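Local atomic coordinates of phospholipase C-beta (PLC-beta) (PDB entry 3QR0), a protein that belongs to the phospholipase C-beta family, joining a PH domain, EF-hand-like modules, a TIM barrel made of X and Y parts, and a C2 domain in one calcium-binding chain. Residues Leu713-Val718 with Pro737-Lys742; Asp559-Asn564 with Lys634-Phe639; Ser669-Glu674 with Pro699-Lys704. One frame throughout, in Å; residues are numbered along the deposited sequence.

Contact 1. Residues Leu713-Val718 with Pro737-Lys742; sequences LPDLAV and PLDGIK
Two carboxylates and one peptide carbonyl are the flat groups where Leu713-Val718 meets Pro737-Lys742. The carboxylates of Asp715 and Asp739 cross obliquely, their planes 47° apart, and Asp715 OD1 lies 3.5 Å from Asp739 CB, meeting the stem of that side chain. Leu738 N comes to the carbonyl of Ala717 from above its plane, 28° out of it, yet the N-H points almost straight at the oxygen (178°), with 3.1 Å between Leu738 N and Ala717 O. Next to this bond the Leu738 side chain packs against Pro714 and Ala717: Leu738 CB rests 3.4 Å from Pro714 O, and Leu738 CD1 lies 3.9 Å from Ala717 CB. With CG anti to its own carbonyl carbon, Leu738 also touches Val719 of the adjoining strand. One residue further into the strands, Val718 and Pro737 form an antiparallel non-hydrogen-bonded pair, in which Val718 CG1 packs 4.1 Å from Pro737 CB. This pair joins the start of strand 718-725 to the end of strand 730-737 in the C2 domain, and a type II turn, Leu738 to Ile741, follows at once. A water accepts from Asp739 N at 3.0 Å and lies 2.7 Å from Ala717 O, to which it can donate, so it bridges the two segments, with a weak bond to Asp715 O besides. Asp715 OD1 and Asp739 OD2 stand 4.0 Å apart; two like charges this close would probably repel and could raise the pKa of one, eased perhaps by the weak, long ion pair of Asp739 with Arg318.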
loop_
_atom_site.group_PDB
_atom_site.type_symbol
_atom_site.label_atom_id
_atom_site.label_comp_id
_atom_site.label_asym_id
_atom_site.label_seq_id
_atom_site.Cartn_x
_atom_site.Cartn_y
_atom_site.Cartn_z
ATOM N N LEU A 713 0.445 -19.908 12.682
ATOM C CA LEU A 713 0.716 -19.842 11.239
ATOM C C LEU A 713 1.301 -18.484 10.845
ATOM O O LEU A 713 0.590 -17.609 10.342
ATOM C CB LEU A 713 -0.562 -20.142 10.440
ATOM C CG LEU A 713 -0.392 -21.077 9.238
ATOM C CD1 LEU A 713 0.680 -20.581 8.286
ATOM C CD2 LEU A 713 -0.086 -22.494 9.704
ATOM N N PRO A 714 2.610 -18.303 11.069
ATOM C CA PRO A 714 3.253 -17.021 10.782
ATOM C C PRO A 714 3.061 -16.499 9.348
ATOM O O PRO A 714 2.848 -15.305 9.164
ATOM C CB PRO A 714 4.730 -17.308 11.057
ATOM C CG PRO A 714 4.709 -18.374 12.085
ATOM C CD PRO A 714 3.542 -19.244 11.716
ATOM N N ASP A 715 3.120 -17.376 8.349
ATOM C CA ASP A 715 3.060 -16.920 6.953
ATOM C C ASP A 715 1.686 -16.406 6.515
ATOM O O ASP A 715 1.583 -15.783 5.463
ATOM C CB ASP A 715 3.559 -18.006 5.991
ATOM C CG ASP A 715 5.077 -18.206 6.063
ATOM O OD1 ASP A 715 5.787 -17.334 6.633
ATOM O OD2 ASP A 715 5.556 -19.244 5.553
ATOM N N LEU A 716 0.646 -16.649 7.312
ATOM C CA LEU A 716 -0.673 -16.046 7.075
ATOM C C LEU A 716 -0.902 -14.766 7.899
ATOM O O LEU A 716 -1.958 -14.138 7.792
ATOM C CB LEU A 716 -1.789 -17.056 7.383
ATOM C CG LEU A 716 -1.991 -18.208 6.389
ATOM C CD1 LEU A 716 -3.063 -19.151 6.908
ATOM C CD2 LEU A 716 -2.368 -17.696 4.999
ATOM N N ALA A 717 0.090 -14.367 8.692
ATOM C CA ALA A 717 -0.091 -13.305 9.675
ATOM C C ALA A 717 0.711 -12.051 9.367
ATOM O O ALA A 717 1.763 -12.103 8.718
ATOM C CB ALA A 717 0.270 -13.817 11.063
ATOM N N VAL A 718 0.207 -10.925 9.863
ATOM C CA VAL A 718 0.945 -9.677 9.873
ATOM C C VAL A 718 0.897 -9.078 11.268
ATOM O O VAL A 718 -0.074 -9.281 12.007
ATOM C CB VAL A 718 0.374 -8.674 8.854
ATOM C CG1 VAL A 718 0.353 -9.294 7.471
ATOM C CG2 VAL A 718 -1.033 -8.206 9.260
ATOM N N PRO A 737 4.400 -8.024 7.458
ATOM C CA PRO A 737 4.103 -9.455 7.338
ATOM C C PRO A 737 5.176 -10.287 8.031
ATOM O O PRO A 737 6.354 -9.945 7.942
ATOM C CB PRO A 737 4.126 -9.688 5.824
ATOM C CG PRO A 737 3.870 -8.345 5.232
ATOM C CD PRO A 737 4.566 -7.394 6.138
ATOM N N LEU A 738 4.778 -11.350 8.727
ATOM C CA LEU A 738 5.736 -12.174 9.473
ATOM C C LEU A 738 6.605 -13.011 8.541
ATOM O O LEU A 738 7.694 -13.427 8.926
ATOM C CB LEU A 738 5.039 -13.086 10.481
ATOM C CG LEU A 738 4.149 -12.445 11.546
ATOM C CD1 LEU A 738 3.861 -13.468 12.641
ATOM C CD2 LEU A 738 4.767 -11.176 12.129
ATOM N N ASP A 739 6.111 -13.266 7.331
ATOM C CA ASP A 739 6.930 -13.837 6.264
ATOM C C ASP A 739 7.995 -12.799 5.892
ATOM O O ASP A 739 7.696 -11.801 5.246
ATOM C CB ASP A 739 6.049 -14.187 5.054
ATOM C CG ASP A 739 6.829 -14.811 3.896
ATOM O OD1 ASP A 739 6.255 -14.887 2.781
ATOM O OD2 ASP A 739 7.997 -15.223 4.079
ATOM N N GLY A 740 9.224 -13.027 6.337
ATOM C CA GLY A 740 10.339 -12.132 6.024
ATOM C C GLY A 740 10.568 -10.983 6.995
ATOM O O GLY A 740 11.446 -10.152 6.759
ATOM N N ILE A 741 9.809 -10.923 8.090
ATOM C CA ILE A 741 10.017 -9.865 9.079
ATOM C C ILE A 741 11.463 -9.902 9.594
ATOM O O ILE A 741 12.051 -10.976 9.773
ATOM C CB ILE A 741 9.011 -9.934 10.266
ATOM C CG1 ILE A 741 9.052 -8.626 11.074
ATOM C CG2 ILE A 741 9.289 -11.145 11.152
ATOM C CD1 ILE A 741 7.946 -8.494 12.096
ATOM N N LYS A 742 12.033 -8.721 9.804
ATOM C CA LYS A 742 13.407 -8.592 10.266
ATOM C C LYS A 742 13.401 -8.181 11.727
ATOM O O LYS A 742 12.828 -7.146 12.067
ATOM C CB LYS A 742 14.133 -7.518 9.473
ATOM C CG LYS A 742 14.311 -7.789 8.002
ATOM C CD LYS A 742 15.259 -6.747 7.461
ATOM C CE LYS A 742 15.387 -6.761 5.977
ATOM N NZ LYS A 742 16.323 -5.689 5.597
HETATM O O HOH W 1 3.148 -13.182 6.646
#

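Contact 2. Residues Asp559-Asn564 with Lys634-Phe639; sequences DFVDYN and KRFDPF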
loop_
_atom_site.group_PDB
_atom_site.type_symbol
_atom_site.label_atom_id
_atom_site.label_comp_id
_atom_site.label_asym_id
_atom_site.label_seq_id
_atom_site.Cartn_x
_atom_site.Cartn_y
_atom_site.Cartn_z
ATOM N N ASP A 559 -12.669 -28.342 3.287
ATOM C CA ASP A 559 -13.102 -28.439 1.889
ATOM C C ASP A 559 -12.994 -27.096 1.156
ATOM O O ASP A 559 -12.698 -27.065 -0.041
ATOM C CB ASP A 559 -14.544 -28.939 1.788
ATOM C CG ASP A 559 -14.726 -30.360 2.315
ATOM O OD1 ASP A 559 -13.734 -31.102 2.467
ATOM O OD2 ASP A 559 -15.888 -30.735 2.573
ATOM N N PHE A 560 -13.231 -25.997 1.876
ATOM C CA PHE A 560 -13.137 -24.659 1.294
ATOM C C PHE A 560 -11.689 -24.402 0.867
ATOM O O PHE A 560 -11.434 -23.959 -0.256
ATOM C CB PHE A 560 -13.601 -23.593 2.299
ATOM C CG PHE A 560 -14.161 -22.333 1.676
ATOM C CD1 PHE A 560 -13.920 -21.987 0.344
ATOM C CD2 PHE A 560 -14.905 -21.457 2.457
ATOM C CE1 PHE A 560 -14.445 -20.819 -0.193
ATOM C CE2 PHE A 560 -15.423 -20.282 1.920
ATOM C CZ PHE A 560 -15.193 -19.965 0.597
ATOM N N VAL A 561 -10.748 -24.695 1.762
ATOM C CA VAL A 561 -9.323 -24.568 1.452
ATOM C C VAL A 561 -8.933 -25.425 0.236
ATOM O O VAL A 561 -8.204 -24.960 -0.637
ATOM C CB VAL A 561 -8.447 -24.940 2.671
ATOM C CG1 VAL A 561 -6.971 -25.008 2.292
ATOM C CG2 VAL A 561 -8.666 -23.940 3.817
ATOM N N ASP A 562 -9.442 -26.655 0.174
ATOM C CA ASP A 562 -9.140 -27.558 -0.940
ATOM C C ASP A 562 -9.723 -27.062 -2.267
ATOM O O ASP A 562 -9.059 -27.122 -3.298
ATOM C CB ASP A 562 -9.657 -28.971 -0.655
ATOM C CG ASP A 562 -8.738 -29.775 0.266
ATOM O OD1 ASP A 562 -9.088 -30.937 0.547
ATOM O OD2 ASP A 562 -7.684 -29.268 0.706
ATOM N N TYR A 563 -10.960 -26.578 -2.234
ATOM C CA TYR A 563 -11.596 -25.964 -3.409
ATOM C C TYR A 563 -10.722 -24.853 -4.007
ATOM O O TYR A 563 -10.533 -24.778 -5.229
ATOM C CB TYR A 563 -12.984 -25.419 -3.031
ATOM C CG TYR A 563 -13.608 -24.525 -4.079
ATOM C CD1 TYR A 563 -14.461 -25.041 -5.052
ATOM C CD2 TYR A 563 -13.341 -23.161 -4.098
ATOM C CE1 TYR A 563 -15.032 -24.214 -6.019
ATOM C CE2 TYR A 563 -13.903 -22.331 -5.058
ATOM C CZ TYR A 563 -14.748 -22.860 -6.012
ATOM O OH TYR A 563 -15.291 -22.020 -6.958
ATOM N N ASN A 564 -10.173 -24.010 -3.138
ATOM C CA ASN A 564 -9.355 -22.869 -3.562
ATOM C C ASN A 564 -7.939 -23.223 -4.044
ATOM O O ASN A 564 -7.167 -22.335 -4.405
ATOM C CB ASN A 564 -9.283 -21.829 -2.434
ATOM C CG ASN A 564 -10.565 -21.020 -2.302
ATOM O OD1 ASN A 564 -11.220 -20.707 -3.297
ATOM N ND2 ASN A 564 -10.928 -20.676 -1.071
ATOM N N LYS A 634 -2.716 -32.151 1.267
ATOM C CA LYS A 634 -2.795 -31.692 2.659
ATOM C C LYS A 634 -4.190 -31.162 3.004
ATOM O O LYS A 634 -4.796 -30.433 2.217
ATOM C CB LYS A 634 -1.745 -30.604 2.925
ATOM C CG LYS A 634 -1.313 -30.506 4.390
ATOM C CD LYS A 634 -0.421 -29.298 4.642
ATOM C CE LYS A 634 0.466 -29.488 5.871
ATOM N NZ LYS A 634 -0.297 -29.883 7.090
ATOM N N ARG A 635 -4.693 -31.549 4.174
ATOM C CA ARG A 635 -5.930 -31.000 4.720
ATOM C C ARG A 635 -5.565 -29.960 5.768
ATOM O O ARG A 635 -4.695 -30.207 6.602
ATOM C CB ARG A 635 -6.789 -32.097 5.355
ATOM C CG ARG A 635 -7.361 -33.097 4.364
ATOM C CD ARG A 635 -8.530 -32.514 3.577
ATOM N NE ARG A 635 -9.801 -32.627 4.289
ATOM C CZ ARG A 635 -10.976 -32.226 3.808
ATOM N NH1 ARG A 635 -11.064 -31.665 2.608
ATOM N NH2 ARG A 635 -12.075 -32.380 4.535
ATOM N N PHE A 636 -6.223 -28.803 5.711
ATOM C CA PHE A 636 -5.937 -27.697 6.626
ATOM C C PHE A 636 -7.225 -27.044 7.134
ATOM O O PHE A 636 -8.043 -26.576 6.346
ATOM C CB PHE A 636 -5.066 -26.650 5.934
ATOM C CG PHE A 636 -4.876 -25.393 6.738
ATOM C CD1 PHE A 636 -4.261 -25.439 7.980
ATOM C CD2 PHE A 636 -5.322 -24.167 6.259
ATOM C CE1 PHE A 636 -4.082 -24.284 8.731
ATOM C CE2 PHE A 636 -5.148 -23.006 7.004
ATOM C CZ PHE A 636 -4.525 -23.070 8.248
ATOM N N ASP A 637 -7.390 -27.034 8.457
ATOM C CA ASP A 637 -8.507 -26.366 9.108
ATOM C C ASP A 637 -8.009 -25.010 9.626
ATOM O O ASP A 637 -7.235 -24.963 10.584
ATOM C CB ASP A 637 -9.042 -27.237 10.255
ATOM C CG ASP A 637 -10.224 -26.611 10.979
ATOM O OD1 ASP A 637 -10.648 -25.491 10.620
ATOM O OD2 ASP A 637 -10.741 -27.257 11.918
ATOM N N PRO A 638 -8.432 -23.904 8.983
ATOM C CA PRO A 638 -8.002 -22.580 9.433
ATOM C C PRO A 638 -8.497 -22.174 10.821
ATOM O O PRO A 638 -8.037 -21.171 11.349
ATOM C CB PRO A 638 -8.574 -21.638 8.366
ATOM C CG PRO A 638 -9.649 -22.393 7.717
ATOM C CD PRO A 638 -9.216 -23.815 7.738
ATOM N N PHE A 639 -9.414 -22.945 11.406
ATOM C CA PHE A 639 -9.840 -22.717 12.786
ATOM C C PHE A 639 -9.018 -23.500 13.812
ATOM O O PHE A 639 -9.347 -23.497 14.997
ATOM C CB PHE A 639 -11.325 -23.046 12.943
ATOM C CG PHE A 639 -12.217 -22.134 12.172
ATOM C CD1 PHE A 639 -12.522 -20.869 12.662
ATOM C CD2 PHE A 639 -12.741 -22.522 10.948
ATOM C CE1 PHE A 639 -13.339 -20.019 11.956
ATOM C CE2 PHE A 639 -13.558 -21.676 10.234
ATOM C CZ PHE A 639 -13.860 -20.420 10.737
HETATM O O HOH W 2 -7.979 -28.723 3.418
#
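Arg635 folds back on itself through bends at chi2 (-76°) and chi3 (-84°), and this curl carries its guanidinium from the loop 634-639 to the flank of helix 557-563. Asp559 and Asp562, three residues apart on the helix and so on the same flank, both hold CG anti to the carbonyl carbon and present their carboxylates to it. The grip on Asp559 is end-on: NH1 and NH2 both bind the single oxygen OD1. Arg635 NH1 reaches Asp559 OD1 at 2.7 Å on the anti lone pair, whereas Arg635 NH2, 2.9 Å from Asp559 OD1, arrives from above the carboxylate plane. Arg635 NH1 gives a further bond, 2.9 Å long, to Asp562 OD1, which it meets well above that carboxylate plane (54° out of it). All three acceptor contacts lie in the guanidinium plane, so its edge does the work. The other oxygen, Asp562 OD2, is bound by Lys565 in a salt bridge and by a water 2.8 Å away that also accepts from Phe636 N, tying the loop backbone to the same carboxylate. Deeper in, the contact turns apolar. Val561 CG2 meets Pro638 CD tip to tip at 4.0 Å and lies 4.1 Å from Phe636 CD2, while the Phe636 ring packs edge-to-face with Phe628. Val561 CG2 also sits 3.7 Å from Phe636 O, a carbonyl buried here without a polar partner in the model. Asp637 OD1 takes the N-H of Phe639, an Asx turn within the loop. The salt-bridge network of Asp559, Asp562 and Arg635, backed by apolar packing, joins a Y-domain helix, set in the chain between helix 546-555 and barrel strand 569-572, to the connection leading into the C2 sandwich.

Contact 3. Residues Ser669-Glu674 with Pro699-Lys704; sequences SYVEVE and PYYDEK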
loop_
_atom_site.group_PDB
_atom_site.type_symbol
_atom_site.label_atom_id
_atom_site.label_comp_id
_atom_site.label_asym_id
_atom_site.label_seq_id
_atom_site.Cartn_x
_atom_site.Cartn_y
_atom_site.Cartn_z
ATOM N N SER A 669 0.523 11.273 22.584
ATOM C CA SER A 669 0.399 10.090 21.729
ATOM C C SER A 669 0.523 8.775 22.477
ATOM O O SER A 669 1.046 8.717 23.588
ATOM C CB SER A 669 1.457 10.122 20.629
ATOM O OG SER A 669 2.753 9.906 21.159
ATOM N N TYR A 670 0.026 7.718 21.838
ATOM C CA TYR A 670 0.282 6.355 22.269
ATOM C C TYR A 670 0.415 5.442 21.054
ATOM O O TYR A 670 0.076 5.824 19.928
ATOM C CB TYR A 670 -0.810 5.851 23.230
ATOM C CG TYR A 670 -2.213 5.806 22.658
ATOM C CD1 TYR A 670 -2.631 4.738 21.867
ATOM C CD2 TYR A 670 -3.133 6.815 22.931
ATOM C CE1 TYR A 670 -3.920 4.683 21.348
ATOM C CE2 TYR A 670 -4.432 6.767 22.419
ATOM C CZ TYR A 670 -4.818 5.699 21.629
ATOM O OH TYR A 670 -6.093 5.645 21.105
ATOM N N VAL A 671 0.919 4.242 21.300
ATOM C CA VAL A 671 1.165 3.268 20.250
ATOM C C VAL A 671 0.483 1.957 20.603
ATOM O O VAL A 671 0.482 1.534 21.765
ATOM C CB VAL A 671 2.671 3.035 20.046
ATOM C CG1 VAL A 671 2.920 2.057 18.879
ATOM C CG2 VAL A 671 3.379 4.370 19.807
ATOM N N GLU A 672 -0.129 1.344 19.595
ATOM C CA GLU A 672 -0.769 0.045 19.726
ATOM C C GLU A 672 -0.126 -0.957 18.765
ATOM O O GLU A 672 0.398 -0.581 17.718
ATOM C CB GLU A 672 -2.252 0.166 19.401
ATOM C CG GLU A 672 -3.069 0.904 20.429
ATOM C CD GLU A 672 -4.494 1.111 19.964
ATOM O OE1 GLU A 672 -4.710 2.011 19.127
ATOM O OE2 GLU A 672 -5.389 0.366 20.420
ATOM N N VAL A 673 -0.171 -2.233 19.129
ATOM C CA VAL A 673 0.361 -3.293 18.284
ATOM C C VAL A 673 -0.668 -4.410 18.180
ATOM O O VAL A 673 -1.132 -4.933 19.197
ATOM C CB VAL A 673 1.692 -3.852 18.827
ATOM C CG1 VAL A 673 2.233 -4.934 17.896
ATOM C CG2 VAL A 673 2.717 -2.728 18.980
ATOM N N GLU A 674 -1.039 -4.745 16.952
ATOM C CA GLU A 674 -2.044 -5.772 16.689
ATOM C C GLU A 674 -1.484 -6.841 15.761
ATOM O O GLU A 674 -0.475 -6.620 15.075
ATOM C CB GLU A 674 -3.310 -5.136 16.091
ATOM C CG GLU A 674 -4.070 -4.284 17.106
ATOM C CD GLU A 674 -5.486 -3.910 16.690
ATOM O OE1 GLU A 674 -5.881 -4.137 15.524
ATOM O OE2 GLU A 674 -6.218 -3.391 17.565
ATOM N N PRO A 699 8.848 11.605 21.588
ATOM C CA PRO A 699 8.274 10.924 22.754
ATOM C C PRO A 699 9.021 9.631 23.075
ATOM O O PRO A 699 9.368 8.889 22.161
ATOM C CB PRO A 699 6.836 10.621 22.315
ATOM C CG PRO A 699 6.883 10.612 20.816
ATOM C CD PRO A 699 7.896 11.658 20.461
ATOM N N TYR A 700 9.265 9.374 24.359
ATOM C CA TYR A 700 10.009 8.186 24.790
ATOM C C TYR A 700 9.105 7.284 25.629
ATOM O O TYR A 700 8.928 7.507 26.820
ATOM C CB TYR A 700 11.267 8.618 25.560
ATOM C CG TYR A 700 12.172 7.500 26.063
ATOM C CD1 TYR A 700 12.432 6.373 25.290
ATOM C CD2 TYR A 700 12.803 7.598 27.304
ATOM C CE1 TYR A 700 13.272 5.358 25.751
ATOM C CE2 TYR A 700 13.647 6.589 27.772
ATOM C CZ TYR A 700 13.880 5.474 26.982
ATOM O OH TYR A 700 14.705 4.470 27.426
ATOM N N TYR A 701 8.524 6.268 24.995
ATOM C CA TYR A 701 7.526 5.415 25.651
ATOM C C TYR A 701 8.184 4.437 26.615
ATOM O O TYR A 701 7.700 4.243 27.730
ATOM C CB TYR A 701 6.687 4.641 24.624
ATOM C CG TYR A 701 6.082 5.512 23.549
ATOM C CD1 TYR A 701 4.926 6.262 23.789
ATOM C CD2 TYR A 701 6.673 5.604 22.299
ATOM C CE1 TYR A 701 4.378 7.070 22.796
ATOM C CE2 TYR A 701 6.133 6.406 21.305
ATOM C CZ TYR A 701 4.990 7.137 21.557
ATOM O OH TYR A 701 4.473 7.931 20.557
ATOM N N ASP A 702 9.286 3.826 26.178
ATOM C CA ASP A 702 9.993 2.822 26.965
ATOM C C ASP A 702 9.001 1.825 27.566
ATOM O O ASP A 702 8.951 1.623 28.785
ATOM C CB ASP A 702 10.825 3.499 28.061
ATOM C CG ASP A 702 11.748 2.534 28.780
ATOM O OD1 ASP A 702 12.193 1.543 28.164
ATOM O OD2 ASP A 702 12.029 2.771 29.964
ATOM N N GLU A 703 8.201 1.219 26.699
ATOM C CA GLU A 703 7.113 0.354 27.135
ATOM C C GLU A 703 7.606 -1.066 27.335
ATOM O O GLU A 703 8.466 -1.536 26.595
ATOM C CB GLU A 703 5.982 0.361 26.107
ATOM C CG GLU A 703 4.666 -0.233 26.605
ATOM C CD GLU A 703 4.028 0.573 27.728
ATOM O OE1 GLU A 703 4.170 1.815 27.743
ATOM O OE2 GLU A 703 3.372 -0.044 28.597
ATOM N N LYS A 704 7.061 -1.739 28.344
ATOM C CA LYS A 704 7.303 -3.160 28.538
ATOM C C LYS A 704 6.904 -3.906 27.263
ATOM O O LYS A 704 5.926 -3.546 26.603
ATOM C CB LYS A 704 6.505 -3.676 29.742
ATOM C CG LYS A 704 6.604 -5.184 29.991
ATOM C CD LYS A 704 8.030 -5.617 30.323
ATOM C CE LYS A 704 8.162 -7.134 30.424
ATOM N NZ LYS A 704 9.592 -7.572 30.330
#
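The hydroxyls of Ser669 and Tyr701 meet tip to tip, with Ser669 OG 2.7 Å from Tyr701 OH; either could be the donor. Just along the strand, Val671 lays its CG2 methyl over one face of the same ring, 4.0 Å from the Tyr701 centroid and 27° off the ring normal, a CH-pi contact. The methyl is displaced toward the phenol end, its nearest ring atom being Tyr701 CZ, 3.6 Å from Val671 CG2. At the ring's edge and in its plane lies Ser669 O, 3.8 Å from Tyr701 CE1. One aromatic side chain is therefore held at its tip, on a face and along an edge by two alternate residues of strand 669-676.

Torsions make this possible. Ser669 takes the crowded position for OG, between its backbone N and carbonyl carbon (chi1 70°), which turns the hydroxyl toward the tyrosine. Val671 places CG1 anti to its backbone N, leaving CG2 to cover the ring. Tyr701 sets CG anti to its own carbonyl carbon (chi1 -52°), so the ring extends from the loop to the strand, and Val671 crosses it at about a right angle. Pro699 adds its ring nearby, with Pro699 CG 4.2 Å from Ser669 OG.

Further out, Thr689 OG1 takes the Val671 N-H and Lys690 NZ holds Tyr701 O, fixing the backbones on both sides. Val671 packs on Ile721 and Val723 of the neighbouring strand 718-725, and both Val671 and Tyr701 touch Ile656 of strand 650-660. Tyr701 thus lies between the two four-stranded antiparallel sheets of the C2 sandwich, touching strand 650-660 in one and strand 669-676 in the other, on the approach of its loop to strand 706-711.

Contact 3 is the wholly buried one, a tyrosine under a valine methyl in the C2 interior whose polar element is a single hydroxyl pair. Contact 1 belongs to the same domain, its centre about 22 Å from that of contact 3, but lies where one loop enters the sheet and another leaves it; there buried leucine and valine give way to backbone bonding, a water and two acidic side chains toward the surface. The two share one sheet, since strands 669-676 and 718-725 are neighbours in it. Contact 2, about 37 Å from contact 3 between centres but close to contact 1, has charged groups outside and apolar ones within. Leu713 and Leu716, beside contact 1, and Phe636 of contact 2 all touch Phe628.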